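Local coordinates for periplasmic molybdate-binding protein (Azotobacter vinelandii, PDB 1ATG) that binds tungstate and molybdate between its two domains in the periplasm and probably delivers the oxyanion to an ABC transporter, at residues G19-Q24 against M210-G215; K62-G67 against G72-Y77. All blocks are in the same frame, centred on the assembly; numbering follows the deposited sequence. Where two conformers were deposited one is given.

The centres of both contacts lie about 18 to 19 Å from the centre of the chain and away from the oxyanion pocket, yet they use different chemistry. Interaction 1 ties helix 11-25 to the end of helix 203-212, segments far apart in sequence, through a partly buried tryptophan that packs against a buried phenylalanine and hydrogen-bonds at its outer rim. Interaction 2 lies, in sequence, within the long span closed by interaction 1 and is a surface contact: a single salt bridge between helix 58-65 and the residues leading into strand 75-86. Their centres are about 20 Å apart, but they meet where Met210 and Met213 of interaction 1 pack on Phe75 of interaction 2.

Interaction 1: residues G19-Q24 against M210-G215; sequences GQFAKQ and MSWMKG
Trp212 reaches across to helix 11-25 and meets Phe21, Gln20 and Gln24 with different parts of its indole. One face takes Phe21: CD1 of Phe21 lies 3.6 Å from CD2 of Trp212, and CB of Phe21 stands over the six-membered ring, 4.0 Å from its centroid, in a CH-pi contact. The Phe21 ring lies oblique to the five-membered ring of the indole, the planes 57° apart. Gln20 CG comes to the indole edge, 3.8 Å from Trp212 CZ2. At the same rim Trp212 NE1 donates to Gln24 OE1 over 2.9 Å; the bond is bent, 143° at the hydrogen, and the donor sits above the carbonyl plane. Tryptophan suits this place because it joins a broad apolar face to one N-H that a surface glutamine can satisfy. With CG anti to the backbone N (chi1 -179°), the indole projects to the neighbouring helix. Further out, Phe209 packs edge-to-face with Phe21, while Ala218 of helix 216-224 touches Trp212. The whole is helix-to-helix packing on the outside of an alpha/beta domain of the periplasmic-binding-protein fold, joining an early helix to those near the C-terminus.

Interaction 2: residues K62-G67 against G72-Y77; sequences KLDNQG and GSRFTY
The guanidinium of Arg74 is met by Asp64 at its edge, not over a face: OD2 of Asp64 lies near the guanidinium plane, 3.2 Å from Arg74 NE. The carboxylate is turned steeply against it, the two planes being 72° apart, which gives a single-point salt bridge in place of a flat two-pronged pairing. NE donates almost straight, at 165°, to the anti lone pair of OD2, the one directed away from the other carboxylate oxygen. Arg74 starts with CG anti to its N and bends at chi3 (54°), a turn that brings NE round to the aspartate while NH1 hydrogen-bonds to Gln193 OE1 in strand 191-196. Arginine suits the position because its separate N-H groups can serve the helix and the strand together. Asp64 projects from the last turn of helix 58-65, which ends in a Schellman motif at Gly67, whose positive phi a residue without a side chain adopts easily. Strand 75-86 then pairs with strand 191-196, so the bridge spans the return from helix to sheet. Since neither partner is buried, solvent probably screens the attraction, so the bridge is likely to contribute direction more than strength.

Interaction 1: residues G19-Q24 against M210-G215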
loop_
_atom_site.group_PDB
_atom_site.type_symbol
_atom_site.label_atom_id
_atom_site.label_comp_id
_atom_site.label_asym_id
_atom_site.label_seq_id
_atom_site.Cartn_x
_atom_site.Cartn_y
_atom_site.Cartn_z
ATOM N N GLY A 19 4.974 -9.192 14.510
ATOM C CA GLY A 19 5.111 -9.171 15.956
ATOM C C GLY A 19 4.115 -10.134 16.596
ATOM O O GLY A 19 4.469 -10.917 17.497
ATOM N N GLN A 20 2.860 -10.098 16.154
ATOM C CA GLN A 20 1.857 -11.005 16.703
ATOM C C GLN A 20 2.144 -12.442 16.311
ATOM O O GLN A 20 1.993 -13.353 17.161
ATOM C CB GLN A 20 0.469 -10.562 16.254
ATOM C CG GLN A 20 -0.668 -11.448 16.742
ATOM C CD GLN A 20 -0.763 -11.548 18.246
ATOM O OE1 GLN A 20 -1.340 -12.515 18.779
ATOM N NE2 GLN A 20 -0.201 -10.610 18.992
ATOM N N PHE A 21 2.562 -12.721 15.094
ATOM C CA PHE A 21 2.847 -14.077 14.645
ATOM C C PHE A 21 3.998 -14.652 15.453
ATOM O O PHE A 21 4.004 -15.841 15.811
ATOM C CB PHE A 21 3.155 -14.069 13.149
ATOM C CG PHE A 21 3.403 -15.408 12.521
ATOM C CD1 PHE A 21 2.381 -16.338 12.392
ATOM C CD2 PHE A 21 4.661 -15.737 12.040
ATOM C CE1 PHE A 21 2.612 -17.561 11.795
ATOM C CE2 PHE A 21 4.893 -16.961 11.446
ATOM C CZ PHE A 21 3.869 -17.883 11.324
ATOM N N ALA A 22 4.994 -13.818 15.756
ATOM C CA ALA A 22 6.131 -14.232 16.580
ATOM C C ALA A 22 5.696 -14.521 18.002
ATOM O O ALA A 22 6.107 -15.556 18.573
ATOM C CB ALA A 22 7.180 -13.125 16.541
ATOM N N LYS A 23 4.861 -13.704 18.606
ATOM C CA LYS A 23 4.363 -13.954 19.951
ATOM C C LYS A 23 3.623 -15.288 19.983
ATOM O O LYS A 23 3.793 -16.091 20.915
ATOM C CB LYS A 23 3.439 -12.829 20.400
ATOM C CG LYS A 23 2.657 -13.032 21.680
ATOM C CD LYS A 23 1.735 -11.865 21.989
ATOM C CE LYS A 23 0.917 -12.102 23.247
ATOM N NZ LYS A 23 1.728 -11.928 24.483
ATOM N N GLN A 24 2.760 -15.536 19.000
ATOM C CA GLN A 24 1.972 -16.755 18.996
ATOM C C GLN A 24 2.749 -18.019 18.708
ATOM O O GLN A 24 2.449 -19.051 19.339
ATOM C CB GLN A 24 0.869 -16.611 17.929
ATOM C CG GLN A 24 -0.178 -15.579 18.292
ATOM C CD GLN A 24 -1.231 -15.469 17.200
ATOM O OE1 GLN A 24 -1.404 -16.398 16.412
ATOM N NE2 GLN A 24 -1.942 -14.355 17.198
ATOM N N MET A 210 0.821 -17.746 5.532
ATOM C CA MET A 210 -0.242 -17.367 4.611
ATOM C C MET A 210 -1.606 -17.782 5.159
ATOM O O MET A 210 -2.587 -17.048 5.014
ATOM C CB MET A 210 0.011 -17.923 3.216
ATOM C CG MET A 210 1.206 -17.279 2.522
ATOM S SD MET A 210 0.925 -15.600 1.931
ATOM C CE MET A 210 0.334 -15.978 0.276
ATOM N N SER A 211 -1.673 -18.946 5.811
ATOM C CA SER A 211 -2.904 -19.397 6.446
ATOM C C SER A 211 -3.247 -18.502 7.635
ATOM O O SER A 211 -4.378 -18.055 7.799
ATOM C CB SER A 211 -2.803 -20.850 6.920
ATOM O OG SER A 211 -3.923 -21.198 7.729
ATOM N N TRP A 212 -2.247 -18.172 8.436
ATOM C CA TRP A 212 -2.410 -17.311 9.595
ATOM C C TRP A 212 -2.914 -15.922 9.201
ATOM O O TRP A 212 -3.750 -15.315 9.865
ATOM C CB TRP A 212 -1.080 -17.190 10.351
ATOM C CG TRP A 212 -1.196 -16.339 11.581
ATOM C CD1 TRP A 212 -1.614 -16.716 12.824
ATOM C CD2 TRP A 212 -0.865 -14.949 11.671
ATOM N NE1 TRP A 212 -1.595 -15.638 13.669
ATOM C CE2 TRP A 212 -1.126 -14.537 12.987
ATOM C CE3 TRP A 212 -0.385 -13.998 10.753
ATOM C CZ2 TRP A 212 -0.925 -13.235 13.420
ATOM C CZ3 TRP A 212 -0.172 -12.707 11.197
ATOM C CH2 TRP A 212 -0.443 -12.327 12.511
ATOM N N MET A 213 -2.430 -15.419 8.051
ATOM C CA MET A 213 -2.863 -14.129 7.536
ATOM C C MET A 213 -4.348 -14.030 7.257
ATOM O O MET A 213 -4.881 -12.915 7.184
ATOM C CB MET A 213 -2.113 -13.827 6.233
ATOM C CG MET A 213 -0.685 -13.356 6.472
ATOM S SD MET A 213 -0.568 -11.726 7.230
ATOM C CE MET A 213 -1.502 -10.733 6.061
ATOM N N LYS A 214 -5.020 -15.174 7.106
ATOM C CA LYS A 214 -6.452 -15.207 6.879
ATOM C C LYS A 214 -7.232 -15.405 8.177
ATOM O O LYS A 214 -8.453 -15.357 8.159
ATOM C CB LYS A 214 -6.805 -16.390 5.949
ATOM C CG LYS A 214 -6.075 -16.357 4.614
ATOM C CD LYS A 214 -6.270 -17.650 3.830
ATOM C CE LYS A 214 -5.536 -17.617 2.501
ATOM N NZ LYS A 214 -4.070 -17.774 2.653
ATOM N N GLY A 215 -6.548 -15.657 9.283
ATOM C CA GLY A 215 -7.170 -15.969 10.561
ATOM C C GLY A 215 -7.660 -14.745 11.292
ATOM O O GLY A 215 -7.410 -13.590 10.913
#

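Interaction 2: residues K62-G67 against G72-Y77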
loop_
_atom_site.group_PDB
_atom_site.type_symbol
_atom_site.label_atom_id
_atom_site.label_comp_id
_atom_site.label_asym_id
_atom_site.label_seq_id
_atom_site.Cartn_x
_atom_site.Cartn_y
_atom_site.Cartn_z
ATOM N N LYS A 62 0.779 -11.842 -12.531
ATOM C CA LYS A 62 1.867 -12.048 -13.484
ATOM C C LYS A 62 2.865 -13.065 -12.968
ATOM O O LYS A 62 3.293 -13.950 -13.736
ATOM C CB LYS A 62 2.569 -10.724 -13.794
ATOM C CG LYS A 62 1.745 -9.789 -14.660
ATOM C CD LYS A 62 2.254 -8.362 -14.632
ATOM C CE LYS A 62 3.542 -8.171 -15.412
ATOM N NZ LYS A 62 4.147 -6.833 -15.144
ATOM N N LEU A 63 3.222 -13.023 -11.690
ATOM C CA LEU A 63 4.139 -13.990 -11.109
ATOM C C LEU A 63 3.551 -15.397 -11.196
ATOM O O LEU A 63 4.275 -16.360 -11.484
ATOM C CB LEU A 63 4.450 -13.654 -9.649
ATOM C CG LEU A 63 5.300 -12.393 -9.456
ATOM C CD1 LEU A 63 5.337 -12.042 -7.980
ATOM C CD2 LEU A 63 6.703 -12.582 -10.026
ATOM N N ASP A 64 2.253 -15.531 -10.942
ATOM C CA ASP A 64 1.588 -16.831 -11.020
ATOM C C ASP A 64 1.633 -17.350 -12.451
ATOM O O ASP A 64 2.024 -18.499 -12.704
ATOM C CB ASP A 64 0.151 -16.706 -10.532
ATOM C CG ASP A 64 -0.393 -17.917 -9.810
ATOM O OD1 ASP A 64 0.219 -19.006 -9.877
ATOM O OD2 ASP A 64 -1.452 -17.784 -9.153
ATOM N N ASN A 65 1.264 -16.518 -13.418
ATOM C CA ASN A 65 1.260 -16.868 -14.827
ATOM C C ASN A 65 2.640 -17.227 -15.366
ATOM O O ASN A 65 2.766 -18.121 -16.209
ATOM C CB ASN A 65 0.713 -15.709 -15.669
ATOM C CG ASN A 65 -0.743 -15.402 -15.415
ATOM O OD1 ASN A 65 -1.473 -16.205 -14.835
ATOM N ND2 ASN A 65 -1.167 -14.216 -15.846
ATOM N N GLN A 66 3.678 -16.542 -14.910
ATOM C CA GLN A 66 5.042 -16.754 -15.353
ATOM C C GLN A 66 5.780 -17.866 -14.624
ATOM O O GLN A 66 6.953 -18.120 -14.913
ATOM C CB GLN A 66 5.831 -15.442 -15.211
ATOM C CG GLN A 66 5.306 -14.355 -16.133
ATOM C CD GLN A 66 5.492 -12.950 -15.601
ATOM O OE1 GLN A 66 6.184 -12.731 -14.610
ATOM N NE2 GLN A 66 4.854 -12.004 -16.282
ATOM N N GLY A 67 5.146 -18.511 -13.662
ATOM C CA GLY A 67 5.717 -19.617 -12.927
ATOM C C GLY A 67 6.582 -19.257 -11.742
ATOM O O GLY A 67 7.268 -20.129 -11.206
ATOM N N GLY A 72 -1.674 -21.872 -6.521
ATOM C CA GLY A 72 -2.688 -21.941 -5.485
ATOM C C GLY A 72 -2.459 -21.064 -4.270
ATOM O O GLY A 72 -3.313 -21.038 -3.369
ATOM N N SER A 73 -1.353 -20.331 -4.183
ATOM C CA SER A 73 -1.069 -19.507 -3.023
ATOM C C SER A 73 -1.573 -18.072 -3.132
ATOM O O SER A 73 -1.606 -17.390 -2.095
ATOM C CB SER A 73 0.437 -19.434 -2.743
ATOM O OG SER A 73 1.117 -18.676 -3.735
ATOM N N ARG A 74 -1.962 -17.634 -4.307
ATOM C CA ARG A 74 -2.409 -16.244 -4.456
ATOM C C ARG A 74 -3.755 -15.956 -3.821
ATOM O O ARG A 74 -4.732 -16.676 -4.057
ATOM C CB ARG A 74 -2.472 -15.944 -5.958
ATOM C CG ARG A 74 -2.719 -14.461 -6.229
ATOM C CD ARG A 74 -2.312 -14.149 -7.667
ATOM N NE ARG A 74 -3.000 -15.044 -8.600
ATOM C CZ ARG A 74 -4.242 -14.822 -9.002
ATOM N NH1 ARG A 74 -4.942 -13.774 -8.600
ATOM N NH2 ARG A 74 -4.813 -15.679 -9.853
ATOM N N PHE A 75 -3.846 -14.871 -3.046
ATOM C CA PHE A 75 -5.108 -14.485 -2.438
ATOM C C PHE A 75 -5.102 -12.995 -2.093
ATOM O O PHE A 75 -4.048 -12.359 -2.030
ATOM C CB PHE A 75 -5.410 -15.334 -1.206
ATOM C CG PHE A 75 -4.683 -14.942 0.045
ATOM C CD1 PHE A 75 -3.351 -15.246 0.227
ATOM C CD2 PHE A 75 -5.338 -14.268 1.071
ATOM C CE1 PHE A 75 -2.689 -14.885 1.385
ATOM C CE2 PHE A 75 -4.692 -13.892 2.224
ATOM C CZ PHE A 75 -3.365 -14.213 2.387
ATOM N N THR A 76 -6.301 -12.472 -1.945
ATOM C CA THR A 76 -6.471 -11.075 -1.537
ATOM C C THR A 76 -6.357 -10.975 -0.030
ATOM O O THR A 76 -7.246 -11.485 0.678
ATOM C CB THR A 76 -7.816 -10.523 -2.014
ATOM O OG1 THR A 76 -7.790 -10.604 -3.445
ATOM C CG2 THR A 76 -8.024 -9.087 -1.579
ATOM N N TYR A 77 -5.314 -10.346 0.490
ATOM C CA TYR A 77 -5.093 -10.238 1.926
ATOM C C TYR A 77 -5.630 -8.946 2.522
ATOM O O TYR A 77 -5.795 -8.862 3.748
ATOM C CB TYR A 77 -3.603 -10.393 2.270
ATOM C CG TYR A 77 -2.745 -9.243 1.803
ATOM C CD1 TYR A 77 -2.227 -9.211 0.516
ATOM C CD2 TYR A 77 -2.441 -8.180 2.633
ATOM C CE1 TYR A 77 -1.449 -8.145 0.076
ATOM C CE2 TYR A 77 -1.681 -7.103 2.209
ATOM C CZ TYR A 77 -1.198 -7.106 0.930
ATOM O OH TYR A 77 -0.436 -6.030 0.513
#